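Local coordinates for eukaryotic peptide chain release factor GTP-binding subunit (Schizosaccharomyces pombe, PDB 1R5B), which is the GTP-binding subunit (eRF3) of a translation release factor, an elongation factor Tu-like protein with a P-loop NTPase-type domain followed by beta domains, at residues V151-R155 and R156-E160; H172-L175 and A176-G180. All coordinates share one frame; numbering follows the deposited sequence.

Interaction 1. Residues V151-R155 and R156-E160; sequences VISAR and RGEFE
Ser153 and Arg155 converge on one carboxylate oxygen, Glu158 OE2. Ser153 OG donates to Glu158 OE2 at 2.7 Å, reaching it from above the carboxylate plane, 76° out of it. Arg155 NE makes a salt bridge to Glu158 OE2 at 3.0 Å; the N-H...O angle of 130° makes its hydrogen bond weak, and the guanidinium and carboxylate planes stand steeply to each other. The bend at Arg155 chi3 (-54°) brings NE to Glu158 OE2 from the other side of the carboxylate plane than Ser153 OG. Lys190 makes a further salt bridge to the same oxygen, and Arg155 has a second acidic partner in Glu193.

Ser153 OG also accepts from Arg155 N at 3.2 Å, which closes an ST turn where the strand ends. In the backbone, Phe159 N donates to Arg155 O at 3.2 Å, nearly straight, tying the first turn of the helix to the loop.

Apolar packing lies beside this polar cluster. Ile152 CG2 meets the edge of the Phe159 ring at CD1, 3.5 Å away, and Cys206 and Leu210 of helix 200-218 also pack on Phe159. Arg202 of that helix forms a salt bridge with Glu160 and a hydrogen bond to Ala154 O. Gly157 occupies the N-cap position of helix 158-161, with a positive phi that suits glycine. Together these features form a strand-turn-helix junction at the end of parallel strand 147-153, within the P-loop NTPase-type domain.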
ATOM      1  N   VAL A 151      15.206   9.498 -11.669  1.00 32.33           N
ATOM      2  CA  VAL A 151      16.476   9.869 -11.031  1.00 32.20           C
ATOM      3  C   VAL A 151      17.186  10.904 -11.868  1.00 32.07           C
ATOM      4  O   VAL A 151      17.489  10.663 -13.031  1.00 32.79           O
ATOM      5  CB  VAL A 151      17.382   8.649 -10.820  1.00 32.17           C
ATOM      6  CG1 VAL A 151      18.551   8.999  -9.915  1.00 31.96           C
ATOM      7  CG2 VAL A 151      16.575   7.489 -10.207  1.00 32.67           C
ATOM      8  N   ILE A 152      17.430  12.069 -11.273  1.00 32.15           N
ATOM      9  CA  ILE A 152      18.053  13.201 -11.959  1.00 31.93           C
ATOM     10  C   ILE A 152      19.377  13.562 -11.287  1.00 32.01           C
ATOM     11  O   ILE A 152      19.468  13.574 -10.065  1.00 32.58           O
ATOM     12  CB  ILE A 152      17.112  14.424 -11.942  1.00 31.61           C
ATOM     13  CG1 ILE A 152      15.797  14.123 -12.678  1.00 31.51           C
ATOM     14  CG2 ILE A 152      17.793  15.643 -12.568  1.00 32.29           C
ATOM     15  CD1 ILE A 152      15.914  14.011 -14.196  1.00 31.28           C
ATOM     16  N   SER A 153      20.403  13.844 -12.083  1.00 31.98           N
ATOM     17  CA  SER A 153      21.680  14.291 -11.549  1.00 32.08           C
ATOM     18  C   SER A 153      21.623  15.774 -11.222  1.00 32.41           C
ATOM     19  O   SER A 153      21.157  16.575 -12.034  1.00 32.39           O
ATOM     20  CB  SER A 153      22.801  14.055 -12.552  1.00 32.01           C
ATOM     21  OG  SER A 153      23.992  14.685 -12.114  1.00 31.75           O
ATOM     22  N   ALA A 154      22.128  16.129 -10.045  1.00 32.78           N
ATOM     23  CA  ALA A 154      22.186  17.514  -9.592  1.00 33.14           C
ATOM     24  C   ALA A 154      23.513  18.174  -9.956  1.00 33.62           C
ATOM     25  O   ALA A 154      23.651  19.378  -9.819  1.00 33.67           O
ATOM     26  CB  ALA A 154      21.967  17.588  -8.095  1.00 33.01           C
ATOM     27  N   ARG A 155      24.489  17.389 -10.405  1.00 34.31           N
ATOM     28  CA  ARG A 155      25.785  17.928 -10.828  1.00 34.92           C
ATOM     29  C   ARG A 155      25.625  19.047 -11.866  1.00 35.12           C
ATOM     30  O   ARG A 155      24.819  18.929 -12.782  1.00 35.15           O
ATOM     31  CB  ARG A 155      26.650  16.809 -11.411  1.00 35.08           C
ATOM     32  CG  ARG A 155      28.077  17.224 -11.816  1.00 36.38           C
ATOM     33  CD  ARG A 155      28.681  16.378 -12.933  1.00 37.77           C
ATOM     34  NE  ARG A 155      28.634  14.947 -12.617  1.00 39.29           N
ATOM     35  CZ  ARG A 155      29.672  14.108 -12.627  1.00 41.37           C
ATOM     36  NH1 ARG A 155      30.905  14.519 -12.940  1.00 42.63           N
ATOM     37  NH2 ARG A 155      29.472  12.828 -12.311  1.00 41.99           N
ATOM     38  N   ARG A 156      26.391  20.124 -11.719  1.00 35.30           N
ATOM     39  CA  ARG A 156      26.377  21.206 -12.703  1.00 35.65           C
ATOM     40  C   ARG A 156      26.898  20.669 -14.033  1.00 35.31           C
ATOM     41  O   ARG A 156      27.843  19.872 -14.060  1.00 35.32           O
ATOM     42  CB  ARG A 156      27.227  22.395 -12.224  1.00 36.16           C
ATOM     43  CG  ARG A 156      26.658  23.088 -10.983  1.00 37.45           C
ATOM     44  CD  ARG A 156      27.338  24.406 -10.591  1.00 38.62           C
ATOM     45  NE  ARG A 156      26.866  24.828  -9.273  1.00 40.54           N
ATOM     46  CZ  ARG A 156      25.690  25.416  -9.024  1.00 42.55           C
ATOM     47  NH1 ARG A 156      24.835  25.713 -10.008  1.00 43.03           N
ATOM     48  NH2 ARG A 156      25.366  25.721  -7.769  1.00 43.05           N
ATOM     49  N   GLY A 157      26.280  21.101 -15.131  1.00 34.90           N
ATOM     50  CA  GLY A 157      26.553  20.530 -16.444  1.00 34.77           C
ATOM     51  C   GLY A 157      25.652  19.349 -16.783  1.00 34.60           C
ATOM     52  O   GLY A 157      24.961  19.376 -17.792  1.00 34.54           O
ATOM     53  N   GLU A 158      25.632  18.327 -15.932  1.00 34.39           N
ATOM     54  CA  GLU A 158      24.892  17.093 -16.225  1.00 34.62           C
ATOM     55  C   GLU A 158      23.366  17.286 -16.166  1.00 33.94           C
ATOM     56  O   GLU A 158      22.651  16.869 -17.072  1.00 33.57           O
ATOM     57  CB  GLU A 158      25.327  15.982 -15.260  1.00 35.13           C
ATOM     58  CG  GLU A 158      25.227  14.568 -15.818  1.00 36.12           C
ATOM     59  CD  GLU A 158      25.458  13.515 -14.753  1.00 37.52           C
ATOM     60  OE1 GLU A 158      25.070  12.346 -14.964  1.00 39.85           O
ATOM     61  OE2 GLU A 158      26.016  13.856 -13.694  1.00 37.81           O
ATOM     62  N   PHE A 159      22.896  17.907 -15.086  1.00 33.51           N
ATOM     63  CA  PHE A 159      21.496  18.317 -14.916  1.00 33.30           C
ATOM     64  C   PHE A 159      20.965  19.056 -16.125  1.00 33.39           C
ATOM     65  O   PHE A 159      20.046  18.610 -16.774  1.00 33.61           O
ATOM     66  CB  PHE A 159      21.362  19.229 -13.688  1.00 32.98           C
ATOM     67  CG  PHE A 159      19.978  19.736 -13.462  1.00 32.12           C
ATOM     68  CD1 PHE A 159      18.985  18.880 -13.015  1.00 31.23           C
ATOM     69  CD2 PHE A 159      19.660  21.065 -13.693  1.00 31.67           C
ATOM     70  CE1 PHE A 159      17.697  19.331 -12.801  1.00 30.86           C
ATOM     71  CE2 PHE A 159      18.370  21.527 -13.481  1.00 31.57           C
ATOM     72  CZ  PHE A 159      17.384  20.649 -13.036  1.00 31.19           C
ATOM     73  N   GLU A 160      21.565  20.204 -16.396  1.00 33.83           N
ATOM     74  CA  GLU A 160      21.222  21.069 -17.516  1.00 33.89           C
ATOM     75  C   GLU A 160      21.197  20.324 -18.834  1.00 33.86           C
ATOM     76  O   GLU A 160      20.303  20.541 -19.643  1.00 33.97           O
ATOM     77  CB  GLU A 160      22.228  22.225 -17.603  1.00 33.71           C
ATOM     78  CG  GLU A 160      21.912  23.378 -16.654  1.00 33.82           C
ATOM     79  CD  GLU A 160      22.324  23.143 -15.182  1.00 33.77           C
ATOM     80  OE1 GLU A 160      22.773  22.044 -14.795  1.00 31.25           O
ATOM     81  OE2 GLU A 160      22.217  24.108 -14.400  1.00 35.29           O
TER

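Interaction 2. Residues H172-L175 and A176-G180; sequences HAVL and ARTQG
Val174 O is gripped twice by one residue, Thr178. The amide Thr178 N lies 2.9 Å from Val174 O in a nearly straight bond, in the ordinary i to i+4 pattern of a helix. The hydroxyl Thr178 OG1 donates to Val174 O as well, at 3.0 Å, from above the carbonyl plane and 36° out of it. Thr178 N and Thr178 OG1 thus reach Val174 O from opposite faces of its carbonyl plane. The hydroxyl can fold back in this way because OG1 sits beside its own backbone N (chi1 -63°), which turns it toward the preceding turn of the helix.

The neighbouring backbone bonds repeat the same helical spacing. Ala176 N donates to His172 O at 3.0 Å and Arg177 N to Ala173 O at 3.1 Å, while Gln179 N reaches Leu175 O at 3.0 Å with a more bent angle of 135°. The Gln179 side chain takes part through its aliphatic root: CG lies 3.2 Å from Leu175 O.

Beyond Thr178 the helix closes in a Schellman motif. Gly180 is its C-prime residue, with positive phi, and Gly180 N bonds to Arg177 O at 3.0 Å, while Ile181 N pairs with Ala176 O.

Helix 169-178 packs against strand 42-50 and helix 200-218. His172, Leu175 and Ala176 touch Ile49 of the strand, and Ala173 touches Leu214, Val217 and Ala218 of helix 200-218. Arg177 NE bonds to Ala218 O, its guanidinium makes a cation-pi contact with Tyr220, and Gln179 O accepts from Gln144 NE2 beyond the helix end.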
ATOM      1  N   HIS A 172      12.231  10.810 -20.842  1.00 34.90           N
ATOM      2  CA  HIS A 172      12.073  10.120 -19.571  1.00 35.01           C
ATOM      3  C   HIS A 172      10.749  10.441 -18.897  1.00 35.36           C
ATOM      4  O   HIS A 172      10.118   9.550 -18.328  1.00 35.53           O
ATOM      5  CB  HIS A 172      13.233  10.441 -18.638  1.00 34.77           C
ATOM      6  CG  HIS A 172      14.520   9.809 -19.059  1.00 34.94           C
ATOM      7  ND1 HIS A 172      15.725  10.083 -18.451  1.00 34.90           N
ATOM      8  CD2 HIS A 172      14.790   8.923 -20.047  1.00 33.70           C
ATOM      9  CE1 HIS A 172      16.677   9.390 -19.041  1.00 33.92           C
ATOM     10  NE2 HIS A 172      16.138   8.683 -20.013  1.00 33.85           N
ATOM     11  N   ALA A 173      10.325  11.698 -18.953  1.00 35.66           N
ATOM     12  CA  ALA A 173       9.037  12.075 -18.378  1.00 36.21           C
ATOM     13  C   ALA A 173       7.894  11.495 -19.212  1.00 36.46           C
ATOM     14  O   ALA A 173       6.902  11.017 -18.660  1.00 36.65           O
ATOM     15  CB  ALA A 173       8.912  13.583 -18.273  1.00 36.31           C
ATOM     16  N   VAL A 174       8.037  11.521 -20.532  1.00 36.75           N
ATOM     17  CA  VAL A 174       7.062  10.874 -21.407  1.00 37.49           C
ATOM     18  C   VAL A 174       6.986   9.363 -21.105  1.00 38.05           C
ATOM     19  O   VAL A 174       5.903   8.765 -21.136  1.00 38.33           O
ATOM     20  CB  VAL A 174       7.402  11.104 -22.881  1.00 37.58           C
ATOM     21  CG1 VAL A 174       6.587  10.185 -23.798  1.00 37.50           C
ATOM     22  CG2 VAL A 174       7.166  12.574 -23.243  1.00 38.15           C
ATOM     23  N   LEU A 175       8.125   8.763 -20.777  1.00 38.13           N
ATOM     24  CA  LEU A 175       8.165   7.351 -20.438  1.00 38.35           C
ATOM     25  C   LEU A 175       7.392   7.082 -19.152  1.00 38.11           C
ATOM     26  O   LEU A 175       6.637   6.126 -19.085  1.00 38.56           O
ATOM     27  CB  LEU A 175       9.609   6.863 -20.313  1.00 38.51           C
ATOM     28  CG  LEU A 175       9.818   5.355 -20.175  1.00 39.34           C
ATOM     29  CD1 LEU A 175       9.269   4.616 -21.382  1.00 39.61           C
ATOM     30  CD2 LEU A 175      11.307   5.055 -19.987  1.00 39.70           C
ATOM     31  N   ALA A 176       7.559   7.930 -18.143  1.00 37.69           N
ATOM     32  CA  ALA A 176       6.853   7.747 -16.886  1.00 37.51           C
ATOM     33  C   ALA A 176       5.333   7.822 -17.085  1.00 37.79           C
ATOM     34  O   ALA A 176       4.585   7.042 -16.501  1.00 37.94           O
ATOM     35  CB  ALA A 176       7.295   8.771 -15.874  1.00 37.45           C
ATOM     36  N   ARG A 177       4.889   8.762 -17.916  1.00 37.76           N
ATOM     37  CA  ARG A 177       3.480   8.906 -18.243  1.00 37.51           C
ATOM     38  C   ARG A 177       2.985   7.666 -19.004  1.00 37.44           C
ATOM     39  O   ARG A 177       1.935   7.111 -18.672  1.00 37.61           O
ATOM     40  CB  ARG A 177       3.238  10.202 -19.044  1.00 37.46           C
ATOM     41  CG  ARG A 177       1.900  10.898 -18.786  1.00 38.02           C
ATOM     42  CD  ARG A 177       1.531  11.149 -17.295  1.00 38.29           C
ATOM     43  NE  ARG A 177       1.441  12.563 -16.987  1.00 38.11           N
ATOM     44  CZ  ARG A 177       0.919  13.081 -15.865  1.00 40.24           C
ATOM     45  NH1 ARG A 177       0.442  12.321 -14.879  1.00 40.12           N
ATOM     46  NH2 ARG A 177       0.891  14.396 -15.717  1.00 41.52           N
ATOM     47  N   THR A 178       3.748   7.212 -19.992  1.00 37.04           N
ATOM     48  CA  THR A 178       3.419   5.976 -20.711  1.00 37.08           C
ATOM     49  C   THR A 178       3.327   4.732 -19.794  1.00 36.83           C
ATOM     50  O   THR A 178       2.590   3.798 -20.095  1.00 36.16           O
ATOM     51  CB  THR A 178       4.444   5.735 -21.818  1.00 37.18           C
ATOM     52  OG1 THR A 178       4.380   6.807 -22.763  1.00 38.38           O
ATOM     53  CG2 THR A 178       4.083   4.509 -22.659  1.00 38.38           C
ATOM     54  N   GLN A 179       4.060   4.740 -18.678  1.00 36.67           N
ATOM     55  CA  GLN A 179       4.047   3.647 -17.703  1.00 36.84           C
ATOM     56  C   GLN A 179       2.945   3.799 -16.634  1.00 36.49           C
ATOM     57  O   GLN A 179       2.927   3.046 -15.655  1.00 36.52           O
ATOM     58  CB  GLN A 179       5.400   3.566 -16.986  1.00 37.06           C
ATOM     59  CG  GLN A 179       6.551   3.159 -17.865  1.00 38.27           C
ATOM     60  CD  GLN A 179       6.612   1.660 -18.076  1.00 39.95           C
ATOM     61  OE1 GLN A 179       6.965   0.909 -17.155  1.00 41.71           O
ATOM     62  NE2 GLN A 179       6.273   1.218 -19.285  1.00 39.42           N
ATOM     63  N   GLY A 180       2.054   4.775 -16.802  1.00 35.90           N
ATOM     64  CA  GLY A 180       0.913   4.935 -15.923  1.00 35.25           C
ATOM     65  C   GLY A 180       1.268   5.623 -14.629  1.00 35.30           C
ATOM     66  O   GLY A 180       0.466   5.641 -13.710  1.00 34.86           O
TER

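Interactions 1 and 2 follow each other in the chain: residues 151-160 close the first before residues 172-180 open the second. About 20 Å separates their centres, and a gap of about 6 Å remains between their nearest atoms. Both belong to the elongation factor Tu-like GTP-binding domain. Strand 147-153 leads through interaction 1 into the short helix 158-161; helix 169-178, which holds interaction 2, then leads to strand 184-189, the parallel neighbour of 147-153 in the mixed sheet. The two contacts therefore sit on one beta-alpha-beta crossover of the nucleotide-binding-type domain, one near its start and one toward its end. Helix 200-218 packs against both, through Phe159 and Ala173.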